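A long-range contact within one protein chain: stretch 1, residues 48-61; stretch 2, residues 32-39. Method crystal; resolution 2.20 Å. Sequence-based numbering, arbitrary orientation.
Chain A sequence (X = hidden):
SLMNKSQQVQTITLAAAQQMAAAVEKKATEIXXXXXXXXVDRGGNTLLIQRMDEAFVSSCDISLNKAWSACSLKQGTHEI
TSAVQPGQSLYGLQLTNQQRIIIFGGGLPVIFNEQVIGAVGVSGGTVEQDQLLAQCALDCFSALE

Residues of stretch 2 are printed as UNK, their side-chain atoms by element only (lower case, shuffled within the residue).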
ATOM      1  N   LEU A  48      -1.206 -23.956   0.009  1.00 21.31           N
ATOM      2  CA  LEU A  48      -2.492 -24.148  -0.648  1.00 21.24           C
ATOM      3  C   LEU A  48      -3.496 -23.066  -0.249  1.00 21.18           C
ATOM      4  O   LEU A  48      -3.560 -22.680   0.919  1.00 21.09           O
ATOM      5  CB  LEU A  48      -3.059 -25.515  -0.297  1.00 21.25           C
ATOM      6  CG  LEU A  48      -4.226 -26.018  -1.145  1.00 21.29           C
ATOM      7  CD1 LEU A  48      -3.976 -27.474  -1.473  1.00 24.99           C
ATOM      8  CD2 LEU A  48      -5.534 -25.875  -0.386  1.00 25.67           C
ATOM      9  N   ILE A  49      -4.272 -22.597  -1.231  1.00 21.08           N
ATOM     10  CA  ILE A  49      -5.554 -21.910  -0.990  1.00 21.04           C
ATOM     11  C   ILE A  49      -6.650 -22.497  -1.869  1.00 21.00           C
ATOM     12  O   ILE A  49      -6.488 -22.551  -3.073  1.00 21.04           O
ATOM     13  CB  ILE A  49      -5.463 -20.417  -1.321  1.00 20.97           C
ATOM     14  CG1 ILE A  49      -4.485 -19.721  -0.393  1.00 20.96           C
ATOM     15  CG2 ILE A  49      -6.853 -19.757  -1.311  1.00 21.02           C
ATOM     16  CD1 ILE A  49      -4.170 -18.273  -0.816  1.00 36.14           C
ATOM     17  N   GLN A  50      -7.764 -22.904  -1.272  1.00 20.98           N
ATOM     18  CA  GLN A  50      -8.845 -23.549  -2.005  1.00 20.94           C
ATOM     19  C   GLN A  50     -10.236 -23.033  -1.642  1.00 20.97           C
ATOM     20  O   GLN A  50     -10.671 -23.156  -0.493  1.00 20.93           O
ATOM     21  CB  GLN A  50      -8.801 -25.048  -1.755  1.00 20.94           C
ATOM     22  CG  GLN A  50      -9.899 -25.794  -2.436  1.00 20.82           C
ATOM     23  CD  GLN A  50      -9.730 -27.272  -2.333  1.00 22.58           C
ATOM     24  OE1 GLN A  50      -8.889 -27.846  -3.022  1.00 18.34           O
ATOM     25  NE2 GLN A  50     -10.524 -27.911  -1.468  1.00 24.18           N
ATOM     26  N   ARG A  51     -10.923 -22.471  -2.634  1.00 21.01           N
ATOM     27  CA  ARG A  51     -12.210 -21.819  -2.416  1.00 21.14           C
ATOM     28  C   ARG A  51     -13.391 -22.587  -3.035  1.00 21.16           C
ATOM     29  O   ARG A  51     -13.474 -22.764  -4.250  1.00 21.08           O
ATOM     30  CB  ARG A  51     -12.204 -20.353  -2.871  1.00 21.08           C
ATOM     31  CG  ARG A  51     -13.563 -19.675  -2.660  1.00 21.14           C
ATOM     32  CD  ARG A  51     -13.569 -18.177  -2.946  1.00 21.33           C
ATOM     33  NE  ARG A  51     -13.762 -17.874  -4.372  1.00 37.51           N
ATOM     34  CZ  ARG A  51     -14.930 -17.915  -5.013  1.00 31.91           C
ATOM     35  NH1 ARG A  51     -16.049 -18.253  -4.378  1.00 36.61           N
ATOM     36  NH2 ARG A  51     -14.984 -17.610  -6.304  1.00 26.96           N
ATOM     37  N   MET A  52     -14.284 -23.054  -2.174  1.00 21.27           N
ATOM     38  CA  MET A  52     -15.564 -23.558  -2.623  1.00 21.41           C
ATOM     39  C   MET A  52     -16.367 -22.502  -3.393  1.00 21.65           C
ATOM     40  O   MET A  52     -16.320 -21.297  -3.089  1.00 21.63           O
ATOM     41  CB  MET A  52     -16.368 -24.114  -1.447  1.00 21.45           C
ATOM     42  CG  MET A  52     -15.844 -25.461  -0.954  1.00 21.44           C
ATOM     43  SD  MET A  52     -16.440 -25.927   0.653  1.00 20.84           S
ATOM     44  CE  MET A  52     -15.002 -26.556   1.392  1.00 11.28           C
ATOM     45  N   ASP A  53     -17.104 -22.966  -4.397  1.00 21.86           N
ATOM     46  CA  ASP A  53     -17.612 -22.088  -5.433  1.00 22.10           C
ATOM     47  C   ASP A  53     -18.708 -21.156  -4.915  1.00 22.19           C
ATOM     48  O   ASP A  53     -18.963 -20.115  -5.518  1.00 22.27           O
ATOM     49  CB  ASP A  53     -18.137 -22.934  -6.585  1.00 22.14           C
ATOM     50  CG  ASP A  53     -17.051 -23.805  -7.213  1.00 22.23           C
ATOM     51  OD1 ASP A  53     -16.175 -23.238  -7.898  1.00 30.70           O
ATOM     52  OD2 ASP A  53     -17.081 -25.043  -7.021  1.00 41.24           O
ATOM     53  N   GLU A  54     -19.338 -21.554  -3.809  1.00 22.31           N
ATOM     54  CA  GLU A  54     -20.391 -20.799  -3.127  1.00 22.49           C
ATOM     55  C   GLU A  54     -19.850 -19.972  -1.943  1.00 22.56           C
ATOM     56  O   GLU A  54     -20.623 -19.264  -1.292  1.00 22.61           O
ATOM     57  CB  GLU A  54     -21.430 -21.773  -2.534  1.00 22.50           C
ATOM     58  CG  GLU A  54     -22.321 -22.556  -3.529  1.00 22.68           C
ATOM     59  CD  GLU A  54     -22.930 -21.674  -4.596  1.00 47.72           C
ATOM     60  OE1 GLU A  54     -23.802 -20.845  -4.253  1.00 56.87           O
ATOM     61  OE2 GLU A  54     -22.532 -21.813  -5.776  1.00 52.21           O
ATOM     62  N   ALA A  55     -18.549 -20.082  -1.647  1.00 22.58           N
ATOM     63  CA  ALA A  55     -17.939 -19.323  -0.547  1.00 22.63           C
ATOM     64  C   ALA A  55     -17.738 -17.823  -0.855  1.00 22.66           C
ATOM     65  O   ALA A  55     -17.688 -17.412  -2.028  1.00 22.66           O
ATOM     66  CB  ALA A  55     -16.634 -19.969  -0.115  1.00 22.60           C
ATOM     67  N   PHE A  56     -17.640 -17.021   0.211  1.00 22.68           N
ATOM     68  CA  PHE A  56     -17.476 -15.572   0.098  1.00 22.70           C
ATOM     69  C   PHE A  56     -16.098 -15.326  -0.489  1.00 22.73           C
ATOM     70  O   PHE A  56     -15.112 -15.878   0.015  1.00 22.77           O
ATOM     71  CB  PHE A  56     -17.571 -14.869   1.481  1.00 22.70           C
ATOM     72  CG  PHE A  56     -18.905 -15.034   2.190  1.00 22.63           C
ATOM     73  CD1 PHE A  56     -20.110 -15.153   1.473  1.00 20.80           C
ATOM     74  CD2 PHE A  56     -18.953 -15.066   3.575  1.00 22.07           C
ATOM     75  CE1 PHE A  56     -21.335 -15.300   2.133  1.00 15.45           C
ATOM     76  CE2 PHE A  56     -20.172 -15.232   4.254  1.00 33.64           C
ATOM     77  CZ  PHE A  56     -21.366 -15.356   3.528  1.00 29.07           C
ATOM     78  N   VAL A  57     -16.027 -14.520  -1.550  1.00 22.72           N
ATOM     79  CA  VAL A  57     -14.731 -14.129  -2.125  1.00 22.71           C
ATOM     80  C   VAL A  57     -13.891 -13.331  -1.121  1.00 22.74           C
ATOM     81  O   VAL A  57     -12.650 -13.429  -1.118  1.00 22.80           O
ATOM     82  CB  VAL A  57     -14.841 -13.414  -3.546  1.00 22.79           C
ATOM     83  CG1 VAL A  57     -15.448 -14.352  -4.597  1.00 22.50           C
ATOM     84  CG2 VAL A  57     -15.645 -12.126  -3.480  1.00 22.61           C
ATOM     85  N   SER A  58     -14.570 -12.602  -0.233  1.00 22.67           N
ATOM     86  CA  SER A  58     -13.931 -11.964   0.917  1.00 22.61           C
ATOM     87  C   SER A  58     -13.133 -12.916   1.784  1.00 22.58           C
ATOM     88  O   SER A  58     -12.239 -12.493   2.500  1.00 22.59           O
ATOM     89  CB  SER A  58     -14.979 -11.276   1.790  1.00 22.66           C
ATOM     90  OG  SER A  58     -16.280 -11.644   1.384  1.00 22.65           O
ATOM     91  N   SER A  59     -13.454 -14.200   1.722  1.00 22.54           N
ATOM     92  CA  SER A  59     -12.852 -15.168   2.627  1.00 22.52           C
ATOM     93  C   SER A  59     -11.482 -15.751   2.232  1.00 22.48           C
ATOM     94  O   SER A  59     -10.920 -16.501   3.000  1.00 22.48           O
ATOM     95  CB  SER A  59     -13.851 -16.280   2.980  1.00 22.52           C
ATOM     96  OG  SER A  59     -15.014 -15.772   3.623  1.00 22.53           O
ATOM     97  N   CYS A  60     -10.954 -15.427   1.053  1.00 22.49           N
ATOM     98  CA  CYS A  60      -9.627 -15.933   0.649  1.00 22.57           C
ATOM     99  C   CYS A  60      -8.451 -15.312   1.388  1.00 22.45           C
ATOM    100  O   CYS A  60      -7.569 -16.044   1.822  1.00 22.46           O
ATOM    101  CB  CYS A  60      -9.352 -15.822  -0.854  1.00 22.47           C
ATOM    102  SG  CYS A  60     -10.766 -15.905  -1.932  1.00 23.24           S
ATOM    103  N   ASP A  61      -8.414 -13.981   1.464  1.00 22.39           N
ATOM    104  CA  ASP A  61      -7.432 -13.249   2.276  1.00 22.42           C
ATOM    105  C   ASP A  61      -7.557 -13.694   3.734  1.00 22.36           C
ATOM    106  O   ASP A  61      -6.592 -14.166   4.345  1.00 22.29           O
ATOM    107  CB  ASP A  61      -7.697 -11.720   2.188  1.00 22.42           C
ATOM    108  CG  ASP A  61      -6.427 -10.894   1.948  1.00 22.61           C
ATOM    109  OD1 ASP A  61      -5.455 -11.431   1.367  1.00 42.06           O
ATOM    110  OD2 ASP A  61      -6.410  -9.698   2.326  1.00 32.99           O
ATOM    111  N   UNK A  32     -23.346 -28.184   5.580  1.00 29.64           N
ATOM    112  CA  UNK A  32     -24.052 -27.323   4.633  1.00 29.32           C
ATOM    113  C   UNK A  32     -23.459 -25.941   4.538  1.00 29.08           C
ATOM    114  O   UNK A  32     -24.185 -24.949   4.615  1.00 29.04           O
ATOM    115  c   UNK A  32     -26.356 -28.329   4.365  1.00 29.56           C
ATOM    116  c   UNK A  32     -25.535 -27.212   4.972  1.00 29.35           C
ATOM    117  o   UNK A  32     -27.241 -28.877   5.024  1.00 45.07           O
ATOM    118  n   UNK A  32     -26.083 -28.666   3.101  1.00 41.37           N
ATOM    119  N   UNK A  33     -22.138 -25.881   4.379  1.00 28.72           N
ATOM    120  CA  UNK A  33     -21.441 -24.610   4.318  1.00 28.35           C
ATOM    121  C   UNK A  33     -20.337 -24.623   3.242  1.00 28.07           C
ATOM    122  O   UNK A  33     -19.720 -25.645   2.989  1.00 28.06           O
ATOM    123  c   UNK A  33     -20.727 -22.615   5.798  1.00 28.46           C
ATOM    124  c   UNK A  33     -19.730 -24.887   6.247  1.00 28.37           C
ATOM    125  c   UNK A  33     -20.968 -24.135   5.758  1.00 28.37           C
ATOM    126  N   UNK A  34     -20.103 -23.482   2.605  1.00 27.68           N
ATOM    127  CA  UNK A  34     -19.021 -23.329   1.638  1.00 27.26           C
ATOM    128  C   UNK A  34     -17.902 -22.451   2.191  1.00 27.00           C
ATOM    129  O   UNK A  34     -18.117 -21.284   2.524  1.00 26.96           O
ATOM    130  c   UNK A  34     -19.549 -22.740   0.367  1.00 27.28           C
ATOM    131  N   UNK A  35     -16.701 -23.014   2.278  1.00 26.61           N
ATOM    132  CA  UNK A  35     -15.574 -22.290   2.858  1.00 26.18           C
ATOM    133  C   UNK A  35     -14.362 -22.152   1.943  1.00 25.95           C
ATOM    134  O   UNK A  35     -14.181 -22.945   1.028  1.00 25.86           O
ATOM    135  c   UNK A  35     -14.588 -24.255   4.066  1.00 26.10           C
ATOM    136  c   UNK A  35     -16.330 -22.849   5.202  1.00 26.07           C
ATOM    137  c   UNK A  35     -15.157 -22.873   4.219  1.00 26.20           C
ATOM    138  N   UNK A  36     -13.520 -21.149   2.214  1.00 25.61           N
ATOM    139  CA  UNK A  36     -12.098 -21.203   1.827  1.00 25.25           C
ATOM    140  C   UNK A  36     -11.203 -21.969   2.830  1.00 25.05           C
ATOM    141  O   UNK A  36     -11.349 -21.810   4.034  1.00 25.01           O
ATOM    142  c   UNK A  36     -11.558 -19.805   1.540  1.00 25.27           C
ATOM    143  c   UNK A  36     -12.611 -19.018   0.775  1.00 25.32           C
ATOM    144  c   UNK A  36     -10.231 -19.850   0.744  1.00 25.08           C
ATOM    145  N   UNK A  37     -10.279 -22.792   2.318  1.00 24.75           N
ATOM    146  CA  UNK A  37      -9.273 -23.480   3.140  1.00 24.44           C
ATOM    147  C   UNK A  37      -7.891 -23.064   2.695  1.00 24.29           C
ATOM    148  O   UNK A  37      -7.597 -23.012   1.490  1.00 24.21           O
ATOM    149  c   UNK A  37      -8.402 -25.788   3.868  1.00 24.41           C
ATOM    150  c   UNK A  37      -6.610 -27.303   5.489  1.00 17.84           C
ATOM    151  c   UNK A  37      -8.410 -25.654   5.272  1.00 23.86           C
ATOM    152  c   UNK A  37      -7.504 -26.694   3.281  1.00 21.78           C
ATOM    153  c   UNK A  37      -7.519 -26.385   6.090  1.00 10.53           C
ATOM    154  c   UNK A  37      -9.385 -25.001   3.003  1.00 24.47           C
ATOM    155  c   UNK A  37      -6.600 -27.454   4.077  1.00 10.47           C
ATOM    156  N   UNK A  38      -7.038 -22.767   3.667  1.00 24.03           N
ATOM    157  CA  UNK A  38      -5.651 -22.432   3.364  1.00 23.78           C
ATOM    158  C   UNK A  38      -4.722 -23.203   4.252  1.00 23.64           C
ATOM    159  O   UNK A  38      -5.115 -23.572   5.347  1.00 23.58           O
ATOM    160  o   UNK A  38      -6.360 -20.261   2.706  1.00 23.69           O
ATOM    161  c   UNK A  38      -5.410 -20.948   3.487  1.00 23.74           C
ATOM    162  N   UNK A  39      -3.516 -23.478   3.743  1.00 23.45           N
ATOM    163  CA  UNK A  39      -2.422 -24.068   4.513  1.00 23.29           C
ATOM    164  C   UNK A  39      -1.149 -23.347   4.157  1.00 23.23           C
ATOM    165  O   UNK A  39      -0.834 -23.176   2.986  1.00 23.22           O
ATOM    166  c   UNK A  39      -3.413 -26.425   4.353  1.00 23.12           C
ATOM    167  c   UNK A  39      -2.160 -25.589   4.205  1.00 23.33           C
ATOM    168  c   UNK A  39      -1.052 -26.144   5.147  1.00 23.20           C
TER
HETATM  169  O   HOH W   1     -19.166 -18.902   2.670  1.00 21.63           O
HETATM  170  O   HOH W   2     -12.035 -25.309   0.897  1.00 23.47           O

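Position 32 carries two carbons, the second bearing one oxygen and one nitrogen, so it is an amide of the shorter kind: N32. It is exposed and touches nothing on stretch 1, and a polar amide suits such a place.

Position 33 has three side-chain carbons, one branching into two, which makes it V33. Its CA-to-CB bond points away from stretch 1, and V33 O, 4.0 Å from M52 SD, makes the approach; because backbone makes this contact, the place asks little of the side chain, and a partly exposed valine is tolerated.

A single carbon at position 34 identifies A34. Directed toward stretch 1, its CB lies 3.6 Å from E54 CB, 3.9 Å from M52 CB and 4.1 Å from A55 CB, a small methyl fitted against the type I turn from M52 to A55. A34 O is 3.3 Å from A55 CB.

Position 35 again shows one carbon carrying two: V35. Its CA-to-CB bond points away, yet M52 reaches it, M52 CE to V35 CG2 3.6 Å, so valine offers the buried methionine an apolar methyl. M52 N donates to V35 O at 3.2 Å, backbone to backbone, while V35 N gives a weak hydrogen bond to the side-chain sulfur M52 SD at 3.3 Å.

At position 36, one carbon carrying two more lies among R51, I49, A55, S59 and C60, which a compact apolar side chain suits. This is V36: its CG2 is 3.6 Å from R51 CG and 3.7 Å from S59 CB, its CG1 4.0 Å from I49 CG2.

Position 37 has one carbon and then a six-carbon ring without oxygen, hence F37. The buried ring meets L48 obliquely, F37 CD2 to L48 CD2 4.2 Å, so hydrocarbon packs on hydrocarbon.

One carbon and one oxygen mark position 38 as S38. Its OG, 3.7 Å from I49 CG1, is hydrogen-bonded to a residue adjoining the stretches, so this buried hydroxyl is satisfied.

Position 39, three carbons branched at the first, is V39, a beta-branched residue at home in an extended strand. It pairs with L48 through V39 N to L48 O (2.9 Å) and L48 N to V39 O (3.1 Å).

The contact is an antiparallel strand pair extended by a turn. Reciprocal bonds, F37 N to Q50 O (2.9 Å) and Q50 N to F37 O (2.8 Å), fix the register with those of V39 and L48. Side chains alternate: V36 and S38 share a face with I49 and R51, F37 and V39 the other with L48 and Q50. Beyond the strands, A34 and V35 pack on M52 and A55, and V36 reaches S59 and C60.

Stretch 2 32-39: NVAVVFSV
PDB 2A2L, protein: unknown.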